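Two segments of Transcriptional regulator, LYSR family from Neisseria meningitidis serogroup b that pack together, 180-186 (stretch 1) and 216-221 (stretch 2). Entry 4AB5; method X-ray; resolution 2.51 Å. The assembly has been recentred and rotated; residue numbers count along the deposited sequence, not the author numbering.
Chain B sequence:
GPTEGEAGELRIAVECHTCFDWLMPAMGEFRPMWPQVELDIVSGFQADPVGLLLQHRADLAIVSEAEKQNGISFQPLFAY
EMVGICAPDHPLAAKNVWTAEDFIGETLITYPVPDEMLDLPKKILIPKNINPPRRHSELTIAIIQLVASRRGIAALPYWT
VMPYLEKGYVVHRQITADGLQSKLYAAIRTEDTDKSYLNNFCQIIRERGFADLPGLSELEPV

Stretch 1, residues 180-186: LQSKLYA
Stretch 2 (216-221) LSELEP

An irregular tail can pack on a strand without a single hydrogen bond between them, much of the buried area coming from one apolar side chain. In this LysR-family regulator a strand that includes Lys183 to Ala186 and runs on past them meets the extended but irregular segment 216-221. The two run 55° apart, and their nearest CA atoms, those of Lys183 and Leu219, remain 7.2 Å apart.

Leu180 (phi/psi -126/112; chi1 t, chi2 p) is out of reach. Gln181 (-111/136; chi1 and chi2 t, chi3 52°) directs its CA-to-CB bond toward the segment, and Ser217 (-133/148; chi1 p) directs its own toward the strand. Gln181 NE2 lies 3.6 Å from Ser217 OG, a polar approach without a hydrogen bond; that hydroxyl is satisfied elsewhere in the structure. Ser182 (-102/141; chi1 m) takes no part.

Lys183 (-118/122; m, t, t, m) has its CA-to-CB bond sideways to the segment. Its NZ gives a weak hydrogen bond to Gln181 OE1 at 3.3 Å, while the same NZ stands 3.7 Å from Leu219 CD2. Leu184 (-108/134; chi1 -93°, chi2 80°) contributes backbone: its O is 3.3 Å from Leu219 CD1, the closest approach in the contact.

The CA-to-CB bond of Tyr185 (-132/155; chi1 m, chi2 -91°) is also sideways, but the side chain's end comes nearer. Leu219 CD1 sits 4.0 Å from the centroid of the Tyr185 ring, 22° off the normal, a CH-pi contact over one face; Tyr185 OH reaches Leu219 CD2 at 3.6 Å. Ala186 (-109/120) is beyond the contact.

Leu216 (-84/147; m, t) and Glu218 (-62/142; m, t, -40°) make no contact. Leu219 (-108/147; chi1 -112°, between wells, chi2 t), its CA-to-CB bond toward the strand, thus touches three strand residues and accounts for 106 of the 234 Å² buried. Beyond it, Glu220 (-130/149; m, t, 58°) has its CA-to-CB bond pointing away and precedes Pro221 through a cis peptide bond.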

# COMPACT_ATOMS: atom_id res chain seq x y z
N LEU B 180 16.83 -8.60 15.63
CA LEU B 180 16.64 -8.96 14.22
C LEU B 180 16.94 -7.76 13.33
O LEU B 180 16.22 -6.77 13.36
CB LEU B 180 15.22 -9.48 14.01
CG LEU B 180 14.86 -10.23 12.73
CD1 LEU B 180 15.90 -11.21 12.25
CD2 LEU B 180 13.50 -10.73 12.84
N GLN B 181 18.01 -7.85 12.56
CA GLN B 181 18.45 -6.77 11.70
C GLN B 181 18.27 -7.10 10.23
O GLN B 181 18.62 -8.20 9.80
CB GLN B 181 19.92 -6.41 12.01
CG GLN B 181 20.37 -5.08 11.41
CD GLN B 181 21.88 -4.88 11.42
OE1 GLN B 181 22.65 -5.72 10.94
NE2 GLN B 181 22.31 -3.73 11.89
N SER B 182 17.75 -6.15 9.44
CA SER B 182 17.63 -6.25 7.99
C SER B 182 18.75 -5.44 7.38
O SER B 182 19.08 -4.37 7.90
CB SER B 182 16.29 -5.71 7.50
OG SER B 182 15.26 -6.66 7.75
N LYS B 183 19.35 -5.94 6.30
CA LYS B 183 20.44 -5.28 5.59
C LYS B 183 19.98 -4.98 4.16
O LYS B 183 19.58 -5.90 3.45
CB LYS B 183 21.71 -6.13 5.62
CG LYS B 183 22.34 -6.25 7.00
CD LYS B 183 23.48 -7.25 7.00
CE LYS B 183 24.11 -7.44 8.36
NZ LYS B 183 25.05 -6.34 8.69
N LEU B 184 20.00 -3.70 3.75
CA LEU B 184 19.54 -3.34 2.41
C LEU B 184 20.64 -2.94 1.46
O LEU B 184 21.54 -2.18 1.83
CB LEU B 184 18.39 -2.33 2.43
CG LEU B 184 17.00 -2.98 2.40
CD1 LEU B 184 16.59 -3.48 3.76
CD2 LEU B 184 16.00 -2.04 1.90
N TYR B 185 20.57 -3.48 0.23
CA TYR B 185 21.55 -3.25 -0.83
C TYR B 185 20.88 -2.90 -2.14
O TYR B 185 19.74 -3.30 -2.39
CB TYR B 185 22.42 -4.51 -1.07
CG TYR B 185 23.15 -5.02 0.15
CD1 TYR B 185 24.44 -4.59 0.44
CD2 TYR B 185 22.59 -6.00 0.97
CE1 TYR B 185 25.13 -5.07 1.56
CE2 TYR B 185 23.27 -6.49 2.09
CZ TYR B 185 24.54 -6.02 2.38
OH TYR B 185 25.22 -6.48 3.48
N ALA B 186 21.62 -2.17 -2.99
CA ALA B 186 21.21 -1.85 -4.35
C ALA B 186 22.13 -2.69 -5.24
O ALA B 186 23.35 -2.60 -5.14
CB ALA B 186 21.42 -0.38 -4.63
N LEU B 216 18.45 3.81 11.64
CA LEU B 216 19.24 3.28 10.54
C LEU B 216 20.71 3.24 10.92
O LEU B 216 21.18 4.08 11.68
CB LEU B 216 19.04 4.11 9.27
CG LEU B 216 17.87 3.81 8.35
CD1 LEU B 216 18.02 4.55 7.09
CD2 LEU B 216 17.61 2.37 8.13
N SER B 217 21.43 2.24 10.42
CA SER B 217 22.86 2.10 10.67
C SER B 217 23.57 1.83 9.37
O SER B 217 22.98 1.23 8.46
CB SER B 217 23.15 1.01 11.69
OG SER B 217 22.57 -0.23 11.31
N GLU B 218 24.82 2.31 9.26
CA GLU B 218 25.67 2.14 8.09
C GLU B 218 25.93 0.68 7.83
O GLU B 218 26.12 -0.09 8.78
CB GLU B 218 27.02 2.85 8.29
CG GLU B 218 26.94 4.35 8.52
CD GLU B 218 28.27 5.06 8.66
OE1 GLU B 218 29.18 4.51 9.32
OE2 GLU B 218 28.38 6.20 8.15
N LEU B 219 25.96 0.30 6.55
CA LEU B 219 26.27 -1.05 6.12
C LEU B 219 27.65 -1.08 5.50
O LEU B 219 28.03 -0.15 4.78
CB LEU B 219 25.26 -1.54 5.09
CG LEU B 219 24.31 -2.65 5.49
CD1 LEU B 219 23.47 -3.05 4.32
CD2 LEU B 219 25.05 -3.87 5.99
N GLU B 220 28.35 -2.20 5.67
CA GLU B 220 29.67 -2.40 5.10
C GLU B 220 29.76 -3.74 4.35
O GLU B 220 29.02 -4.67 4.71
CB GLU B 220 30.75 -2.25 6.18
CG GLU B 220 31.16 -0.79 6.38
CD GLU B 220 31.92 -0.48 7.65
OE1 GLU B 220 32.99 -1.09 7.88
OE2 GLU B 220 31.46 0.41 8.41
N PRO B 221 30.58 -3.88 3.27
CA PRO B 221 31.52 -2.89 2.70
C PRO B 221 30.85 -1.84 1.81
O PRO B 221 31.08 -1.76 0.61
CB PRO B 221 32.55 -3.78 1.99
CG PRO B 221 31.74 -4.96 1.52
CD PRO B 221 30.65 -5.17 2.55